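Local coordinates for protein exocyst complex component EXO70 (Saccharomyces cerevisiae, PDB 2PFV) that serves as a subunit of the exocyst, the complex that tethers secretory vesicles to sites of exocytosis, and helps that complex assemble, at residues Ser300-Asn305 with Arg384-Ala389; Val380-Lys385 with Phe414-Asn419. All coordinates share one frame; numbering follows the deposited sequence.

Contact 1. Residues Ser300-Asn305 with Arg384-Ala389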
ATOM      1  N   SER A 300       4.146  14.106 -29.686  1.00 57.58           N
ATOM      2  CA  SER A 300       5.003  13.677 -30.788  1.00 57.49           C
ATOM      3  C   SER A 300       6.201  14.593 -31.024  1.00 56.91           C
ATOM      4  O   SER A 300       7.227  14.154 -31.545  1.00 57.53           O
ATOM      5  CB  SER A 300       4.186  13.587 -32.080  1.00 57.68           C
ATOM      6  OG  SER A 300       3.678  14.860 -32.444  1.00 57.56           O
ATOM      7  N   THR A 301       6.064  15.863 -30.654  1.00 55.09           N
ATOM      8  CA  THR A 301       7.138  16.836 -30.836  1.00 53.67           C
ATOM      9  C   THR A 301       8.093  16.927 -29.644  1.00 52.55           C
ATOM     10  O   THR A 301       7.727  16.625 -28.504  1.00 52.49           O
ATOM     11  CB  THR A 301       6.564  18.244 -31.093  1.00 54.32           C
ATOM     12  OG1 THR A 301       7.634  19.197 -31.146  1.00 55.47           O
ATOM     13  CG2 THR A 301       5.605  18.637 -29.977  1.00 55.44           C
ATOM     14  N   ILE A 302       9.322  17.352 -29.923  1.00 49.85           N
ATOM     15  CA  ILE A 302      10.354  17.518 -28.908  1.00 46.34           C
ATOM     16  C   ILE A 302      10.430  18.997 -28.565  1.00 43.90           C
ATOM     17  O   ILE A 302      10.415  19.841 -29.460  1.00 44.30           O
ATOM     18  CB  ILE A 302      11.752  17.121 -29.441  1.00 46.55           C
ATOM     19  CG1 ILE A 302      11.781  15.653 -29.857  1.00 47.35           C
ATOM     20  CG2 ILE A 302      12.814  17.388 -28.380  1.00 47.33           C
ATOM     21  CD1 ILE A 302      13.098  15.259 -30.516  1.00 44.12           C
ATOM     22  N   PRO A 303      10.531  19.336 -27.270  1.00 41.98           N
ATOM     23  CA  PRO A 303      10.618  20.757 -26.912  1.00 39.63           C
ATOM     24  C   PRO A 303      11.782  21.345 -27.713  1.00 37.56           C
ATOM     25  O   PRO A 303      12.825  20.694 -27.857  1.00 35.60           O
ATOM     26  CB  PRO A 303      10.929  20.723 -25.416  1.00 38.31           C
ATOM     27  CG  PRO A 303      10.324  19.436 -24.961  1.00 41.41           C
ATOM     28  CD  PRO A 303      10.679  18.481 -26.080  1.00 41.34           C
ATOM     29  N   SER A 304      11.614  22.555 -28.236  1.00 37.59           N
ATOM     30  CA  SER A 304      12.682  23.176 -29.021  1.00 38.85           C
ATOM     31  C   SER A 304      13.919  23.415 -28.163  1.00 37.95           C
ATOM     32  O   SER A 304      15.034  23.385 -28.670  1.00 39.02           O
ATOM     33  CB  SER A 304      12.218  24.500 -29.647  1.00 38.93           C
ATOM     34  OG  SER A 304      11.990  25.501 -28.667  1.00 42.45           O
ATOM     35  N   ASN A 305      13.729  23.652 -26.868  1.00 37.66           N
ATOM     36  CA  ASN A 305      14.875  23.863 -25.988  1.00 39.15           C
ATOM     37  C   ASN A 305      15.436  22.523 -25.486  1.00 38.41           C
ATOM     38  O   ASN A 305      16.433  22.494 -24.756  1.00 37.06           O
ATOM     39  CB  ASN A 305      14.498  24.743 -24.791  1.00 39.91           C
ATOM     40  CG  ASN A 305      13.503  24.078 -23.868  1.00 44.37           C
ATOM     41  OD1 ASN A 305      13.254  24.560 -22.758  1.00 46.74           O
ATOM     42  ND2 ASN A 305      12.919  22.968 -24.318  1.00 41.73           N
ATOM     43  N   ARG A 384      12.813   7.057 -27.407  1.00 33.91           N
ATOM     44  CA  ARG A 384      12.106   6.459 -28.542  1.00 36.37           C
ATOM     45  C   ARG A 384      11.295   7.528 -29.257  1.00 35.82           C
ATOM     46  O   ARG A 384      11.320   7.627 -30.484  1.00 36.12           O
ATOM     47  CB  ARG A 384      11.175   5.351 -28.056  1.00 39.83           C
ATOM     48  CG  ARG A 384      10.261   4.780 -29.125  1.00 43.20           C
ATOM     49  CD  ARG A 384       9.402   3.674 -28.534  1.00 44.39           C
ATOM     50  NE  ARG A 384      10.227   2.578 -28.025  1.00 47.52           N
ATOM     51  CZ  ARG A 384      10.888   1.716 -28.795  1.00 48.68           C
ATOM     52  NH1 ARG A 384      10.819   1.819 -30.119  1.00 46.34           N
ATOM     53  NH2 ARG A 384      11.618   0.750 -28.242  1.00 46.49           N
ATOM     54  N   LYS A 385      10.584   8.339 -28.478  1.00 35.97           N
ATOM     55  CA  LYS A 385       9.776   9.416 -29.030  1.00 34.65           C
ATOM     56  C   LYS A 385      10.675  10.434 -29.745  1.00 34.55           C
ATOM     57  O   LYS A 385      10.328  10.955 -30.806  1.00 35.99           O
ATOM     58  CB  LYS A 385       8.972  10.070 -27.896  1.00 37.71           C
ATOM     59  CG  LYS A 385       8.020  11.189 -28.307  1.00 38.80           C
ATOM     60  CD  LYS A 385       8.754  12.510 -28.488  1.00 41.70           C
ATOM     61  CE  LYS A 385       9.278  13.062 -27.162  1.00 43.31           C
ATOM     62  NZ  LYS A 385       8.177  13.521 -26.253  1.00 44.85           N
ATOM     63  N   ALA A 386      11.844  10.707 -29.177  1.00 33.71           N
ATOM     64  CA  ALA A 386      12.775  11.654 -29.788  1.00 33.02           C
ATOM     65  C   ALA A 386      13.317  11.098 -31.113  1.00 31.72           C
ATOM     66  O   ALA A 386      13.441  11.826 -32.091  1.00 30.98           O
ATOM     67  CB  ALA A 386      13.927  11.945 -28.829  1.00 31.62           C
ATOM     68  N   GLN A 387      13.645   9.810 -31.141  1.00 31.91           N
ATOM     69  CA  GLN A 387      14.159   9.207 -32.365  1.00 32.82           C
ATOM     70  C   GLN A 387      13.096   9.177 -33.458  1.00 31.35           C
ATOM     71  O   GLN A 387      13.392   9.412 -34.628  1.00 31.84           O
ATOM     72  CB  GLN A 387      14.688   7.797 -32.094  1.00 33.71           C
ATOM     73  CG  GLN A 387      16.109   7.794 -31.524  1.00 36.01           C
ATOM     74  CD  GLN A 387      16.720   6.414 -31.476  1.00 38.45           C
ATOM     75  OE1 GLN A 387      16.705   5.680 -32.468  1.00 38.45           O
ATOM     76  NE2 GLN A 387      17.275   6.051 -30.320  1.00 37.59           N
ATOM     77  N   ILE A 388      11.859   8.901 -33.065  1.00 32.98           N
ATOM     78  CA  ILE A 388      10.746   8.861 -34.005  1.00 34.73           C
ATOM     79  C   ILE A 388      10.477  10.263 -34.548  1.00 34.71           C
ATOM     80  O   ILE A 388      10.131  10.440 -35.719  1.00 37.50           O
ATOM     81  CB  ILE A 388       9.473   8.317 -33.320  1.00 35.98           C
ATOM     82  CG1 ILE A 388       9.623   6.809 -33.080  1.00 38.96           C
ATOM     83  CG2 ILE A 388       8.243   8.628 -34.174  1.00 35.07           C
ATOM     84  CD1 ILE A 388       8.457   6.166 -32.298  1.00 39.34           C
ATOM     85  N   ALA A 389      10.657  11.261 -33.696  1.00 33.93           N
ATOM     86  CA  ALA A 389      10.438  12.645 -34.086  1.00 33.26           C
ATOM     87  C   ALA A 389      11.519  13.158 -35.033  1.00 34.82           C
ATOM     88  O   ALA A 389      11.226  13.897 -35.975  1.00 36.31           O
ATOM     89  CB  ALA A 389      10.388  13.526 -32.844  1.00 34.49           C
TER

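Contact 2. Residues Val380-Lys385 with Phe414-Asn419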
ATOM      1  N   VAL A 380      14.031   5.758 -21.654  1.00 32.43           N
ATOM      2  CA  VAL A 380      13.982   5.041 -22.914  1.00 33.69           C
ATOM      3  C   VAL A 380      12.785   5.407 -23.785  1.00 33.60           C
ATOM      4  O   VAL A 380      12.909   5.464 -25.001  1.00 34.22           O
ATOM      5  CB  VAL A 380      14.011   3.525 -22.669  1.00 36.05           C
ATOM      6  CG1 VAL A 380      14.028   2.777 -23.995  1.00 38.53           C
ATOM      7  CG2 VAL A 380      15.248   3.168 -21.855  1.00 38.55           C
ATOM      8  N   ASN A 381      11.630   5.665 -23.178  1.00 34.15           N
ATOM      9  CA  ASN A 381      10.454   6.018 -23.967  1.00 34.56           C
ATOM     10  C   ASN A 381      10.522   7.436 -24.502  1.00 34.20           C
ATOM     11  O   ASN A 381       9.995   7.728 -25.570  1.00 31.91           O
ATOM     12  CB  ASN A 381       9.175   5.812 -23.161  1.00 35.76           C
ATOM     13  CG  ASN A 381       8.726   4.361 -23.162  1.00 39.04           C
ATOM     14  OD1 ASN A 381       9.103   3.572 -22.287  1.00 40.39           O
ATOM     15  ND2 ASN A 381       7.939   3.994 -24.168  1.00 41.13           N
ATOM     16  N   LEU A 382      11.176   8.313 -23.746  1.00 34.41           N
ATOM     17  CA  LEU A 382      11.349   9.692 -24.164  1.00 32.13           C
ATOM     18  C   LEU A 382      12.339   9.640 -25.334  1.00 30.29           C
ATOM     19  O   LEU A 382      12.194  10.352 -26.319  1.00 29.09           O
ATOM     20  CB  LEU A 382      11.914  10.505 -22.997  1.00 33.26           C
ATOM     21  CG  LEU A 382      11.284  11.831 -22.566  1.00 34.67           C
ATOM     22  CD1 LEU A 382       9.756  11.789 -22.633  1.00 32.26           C
ATOM     23  CD2 LEU A 382      11.759  12.139 -21.151  1.00 31.32           C
ATOM     24  N   GLU A 383      13.337   8.766 -25.228  1.00 31.91           N
ATOM     25  CA  GLU A 383      14.337   8.604 -26.288  1.00 31.75           C
ATOM     26  C   GLU A 383      13.675   8.056 -27.570  1.00 32.61           C
ATOM     27  O   GLU A 383      13.950   8.522 -28.683  1.00 31.95           O
ATOM     28  CB  GLU A 383      15.438   7.634 -25.843  1.00 30.50           C
ATOM     29  CG  GLU A 383      16.663   7.668 -26.754  1.00 33.32           C
ATOM     30  CD  GLU A 383      17.493   6.396 -26.708  1.00 34.51           C
ATOM     31  OE1 GLU A 383      17.642   5.799 -25.614  1.00 35.25           O
ATOM     32  OE2 GLU A 383      18.010   6.002 -27.777  1.00 35.33           O
ATOM     33  N   ARG A 384      12.813   7.057 -27.407  1.00 33.91           N
ATOM     34  CA  ARG A 384      12.106   6.459 -28.542  1.00 36.37           C
ATOM     35  C   ARG A 384      11.295   7.528 -29.257  1.00 35.82           C
ATOM     36  O   ARG A 384      11.320   7.627 -30.484  1.00 36.12           O
ATOM     37  CB  ARG A 384      11.175   5.351 -28.056  1.00 39.83           C
ATOM     38  CG  ARG A 384      10.261   4.780 -29.125  1.00 43.20           C
ATOM     39  CD  ARG A 384       9.402   3.674 -28.534  1.00 44.39           C
ATOM     40  NE  ARG A 384      10.227   2.578 -28.025  1.00 47.52           N
ATOM     41  CZ  ARG A 384      10.888   1.716 -28.795  1.00 48.68           C
ATOM     42  NH1 ARG A 384      10.819   1.819 -30.119  1.00 46.34           N
ATOM     43  NH2 ARG A 384      11.618   0.750 -28.242  1.00 46.49           N
ATOM     44  N   LYS A 385      10.584   8.339 -28.478  1.00 35.97           N
ATOM     45  CA  LYS A 385       9.776   9.416 -29.030  1.00 34.65           C
ATOM     46  C   LYS A 385      10.675  10.434 -29.745  1.00 34.55           C
ATOM     47  O   LYS A 385      10.328  10.955 -30.806  1.00 35.99           O
ATOM     48  CB  LYS A 385       8.972  10.070 -27.896  1.00 37.71           C
ATOM     49  CG  LYS A 385       8.020  11.189 -28.307  1.00 38.80           C
ATOM     50  CD  LYS A 385       8.754  12.510 -28.488  1.00 41.70           C
ATOM     51  CE  LYS A 385       9.278  13.062 -27.162  1.00 43.31           C
ATOM     52  NZ  LYS A 385       8.177  13.521 -26.253  1.00 44.85           N
ATOM     53  N   PHE A 414      21.343  14.953 -24.842  1.00 25.42           N
ATOM     54  CA  PHE A 414      21.102  16.182 -24.095  1.00 27.08           C
ATOM     55  C   PHE A 414      19.663  16.242 -23.595  1.00 26.99           C
ATOM     56  O   PHE A 414      19.407  16.551 -22.432  1.00 29.30           O
ATOM     57  CB  PHE A 414      21.381  17.389 -24.992  1.00 28.18           C
ATOM     58  CG  PHE A 414      21.162  18.707 -24.316  1.00 30.07           C
ATOM     59  CD1 PHE A 414      22.013  19.130 -23.298  1.00 30.03           C
ATOM     60  CD2 PHE A 414      20.099  19.526 -24.689  1.00 29.16           C
ATOM     61  CE1 PHE A 414      21.812  20.344 -22.661  1.00 26.98           C
ATOM     62  CE2 PHE A 414      19.887  20.749 -24.055  1.00 28.64           C
ATOM     63  CZ  PHE A 414      20.746  21.158 -23.038  1.00 26.32           C
ATOM     64  N   PHE A 415      18.724  15.952 -24.486  1.00 26.72           N
ATOM     65  CA  PHE A 415      17.305  15.955 -24.154  1.00 26.91           C
ATOM     66  C   PHE A 415      17.040  15.034 -22.966  1.00 27.21           C
ATOM     67  O   PHE A 415      16.435  15.441 -21.969  1.00 26.07           O
ATOM     68  CB  PHE A 415      16.506  15.514 -25.392  1.00 28.95           C
ATOM     69  CG  PHE A 415      15.033  15.298 -25.148  1.00 28.64           C
ATOM     70  CD1 PHE A 415      14.245  16.301 -24.577  1.00 26.30           C
ATOM     71  CD2 PHE A 415      14.422  14.109 -25.555  1.00 26.39           C
ATOM     72  CE1 PHE A 415      12.863  16.128 -24.414  1.00 27.33           C
ATOM     73  CE2 PHE A 415      13.036  13.923 -25.401  1.00 30.39           C
ATOM     74  CZ  PHE A 415      12.254  14.942 -24.827  1.00 29.10           C
ATOM     75  N   ILE A 416      17.503  13.792 -23.056  1.00 25.41           N
ATOM     76  CA  ILE A 416      17.296  12.861 -21.961  1.00 25.52           C
ATOM     77  C   ILE A 416      18.010  13.336 -20.673  1.00 25.36           C
ATOM     78  O   ILE A 416      17.453  13.246 -19.582  1.00 27.17           O
ATOM     79  CB  ILE A 416      17.781  11.434 -22.350  1.00 26.35           C
ATOM     80  CG1 ILE A 416      17.077  10.963 -23.635  1.00 26.15           C
ATOM     81  CG2 ILE A 416      17.505  10.471 -21.221  1.00 25.40           C
ATOM     82  CD1 ILE A 416      15.546  11.034 -23.586  1.00 27.03           C
ATOM     83  N   LEU A 417      19.232  13.843 -20.792  1.00 26.13           N
ATOM     84  CA  LEU A 417      19.955  14.321 -19.608  1.00 25.98           C
ATOM     85  C   LEU A 417      19.202  15.464 -18.927  1.00 26.90           C
ATOM     86  O   LEU A 417      19.075  15.477 -17.699  1.00 25.36           O
ATOM     87  CB  LEU A 417      21.368  14.786 -19.967  1.00 23.40           C
ATOM     88  CG  LEU A 417      22.585  13.847 -19.914  1.00 25.31           C
ATOM     89  CD1 LEU A 417      22.353  12.682 -18.969  1.00 22.96           C
ATOM     90  CD2 LEU A 417      22.905  13.355 -21.291  1.00 28.01           C
ATOM     91  N   MET A 418      18.679  16.406 -19.715  1.00 26.24           N
ATOM     92  CA  MET A 418      17.936  17.521 -19.133  1.00 28.62           C
ATOM     93  C   MET A 418      16.750  17.015 -18.328  1.00 30.22           C
ATOM     94  O   MET A 418      16.424  17.565 -17.274  1.00 32.13           O
ATOM     95  CB  MET A 418      17.478  18.508 -20.215  1.00 28.58           C
ATOM     96  CG  MET A 418      18.613  19.381 -20.768  1.00 30.67           C
ATOM     97  SD  MET A 418      19.464  20.418 -19.494  1.00 30.97           S
ATOM     98  CE  MET A 418      18.209  21.644 -19.247  1.00 31.23           C
ATOM     99  N   ASN A 419      16.104  15.957 -18.801  1.00 30.09           N
ATOM    100  CA  ASN A 419      14.983  15.415 -18.051  1.00 30.03           C
ATOM    101  C   ASN A 419      15.479  14.631 -16.832  1.00 29.94           C
ATOM    102  O   ASN A 419      14.887  14.698 -15.756  1.00 29.84           O
ATOM    103  CB  ASN A 419      14.105  14.533 -18.945  1.00 27.77           C
ATOM    104  CG  ASN A 419      13.239  15.350 -19.892  1.00 27.71           C
ATOM    105  OD1 ASN A 419      13.713  15.860 -20.911  1.00 28.48           O
ATOM    106  ND2 ASN A 419      11.966  15.495 -19.547  1.00 25.63           N
TER

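Contact 1. Residues Ser300-Asn305 with Arg384-Ala389
Ile302 lays its CG1-CD1 arm against Ala386 and Ala389, one helical turn apart on helix 363-390, in the elongated all-helical rod of Exo70. The loop that carries it joins helix 267-296 to helix 310-322, so the contact is a connecting loop packed along the side of a later helix. CD1 of Ile302 sits 3.7 Å from CA of Ala386 and reaches its methyl as well, while CG1 of Ile302 lies 3.9 Å from CB of Ala389. With CG1 set anti to the carbonyl carbon (chi1 -61°) and the arm then extended, the isoleucine reaches the helix with its longer branch; its other branch, CG2, faces Phe415 of helix 409-428.

Lys385 meets the backbone of the same loop. The bend at chi2 (-81°) lays CD of Lys385 3.8 Å from Ser300 O, and further bends at chi3 and chi4 let NZ hydrogen-bond the carbonyl oxygen of Ile299 and, weakly, that of Ala296. The buried ammonium thus bonds to peptide oxygens at and just after the end of helix 267-296, which probably stabilise its charge. CB of the partly exposed Ala389 points at the loop and meets Ser300 O at 3.5 Å.

Contact 2. Residues Val380-Lys385 with Phe414-Asn419
Leu382 packs into the side of helix 409-428, meeting Phe415, Ile416 and Asn419, in a buried helix-helix contact of the Exo70 helical bundle. Helices 363-390 and 409-428 run roughly antiparallel here, their local axes 9.9 Å apart at closest approach with 146° between their directions.

The Leu382 side chain and the Phe415 ring cross at about a right angle, Leu382 CG standing 3.9 Å from Phe415 CE2. Phe415 holds CG anti to its backbone N (chi1 172°), which sends the ring across to the facing helix; there its edge meets Leu382 O, which lies near the ring plane 3.8 Å from CE2 of Phe415. Ile416 uses its CD1 methyl, placed 3.7 Å from CB of Leu382 and 3.6 Å from the backbone N of Glu383. CD2 of Leu382 rests against the side chain of Asn419.

Around this apolar shell stand polar groups directed elsewhere. Lys385 passes its CE obliquely by Phe415 CZ, at 4.2 Å. Glu383, its CG anti to the backbone N and the chain extended beyond it, reaches helix 439-471, and its buried carboxylate is held by several donors: OE1 takes hydrogen bonds from Tyr451 and from the amide of Ala399, while OE2 is bonded to Tyr454. Those tyrosines belong to helix 439-471, so Glu383 ties a third helix to the pair, and Tyr451 also touches Ile416. Nearer the backbone, CB of Glu383 lies 4.1 Å from CD1 of Ile416.

How the contacts relate
Both contacts draw on helix 363-390, share Lys385, and have centres about 8 Å apart. Contact 2 is core, with every touching residue buried between two helices; contact 1 is partly buried, a loop lying against the helix with its Ser300 and Thr301 exposed. Contact 2 is mainly side-chain packing of leucine, isoleucine and an aromatic ring, whereas contact 1 sets one isoleucine on two alanines and lets a lysine chain and Ala389 CB meet loop carbonyls. Phe415 joins them, its CE1 lying 3.6 Å from CD of Pro303 and its CD2 4.0 Å from CB of Ala386. Loop 300-305, helix 363-390 and helix 409-428 therefore meet around one ring.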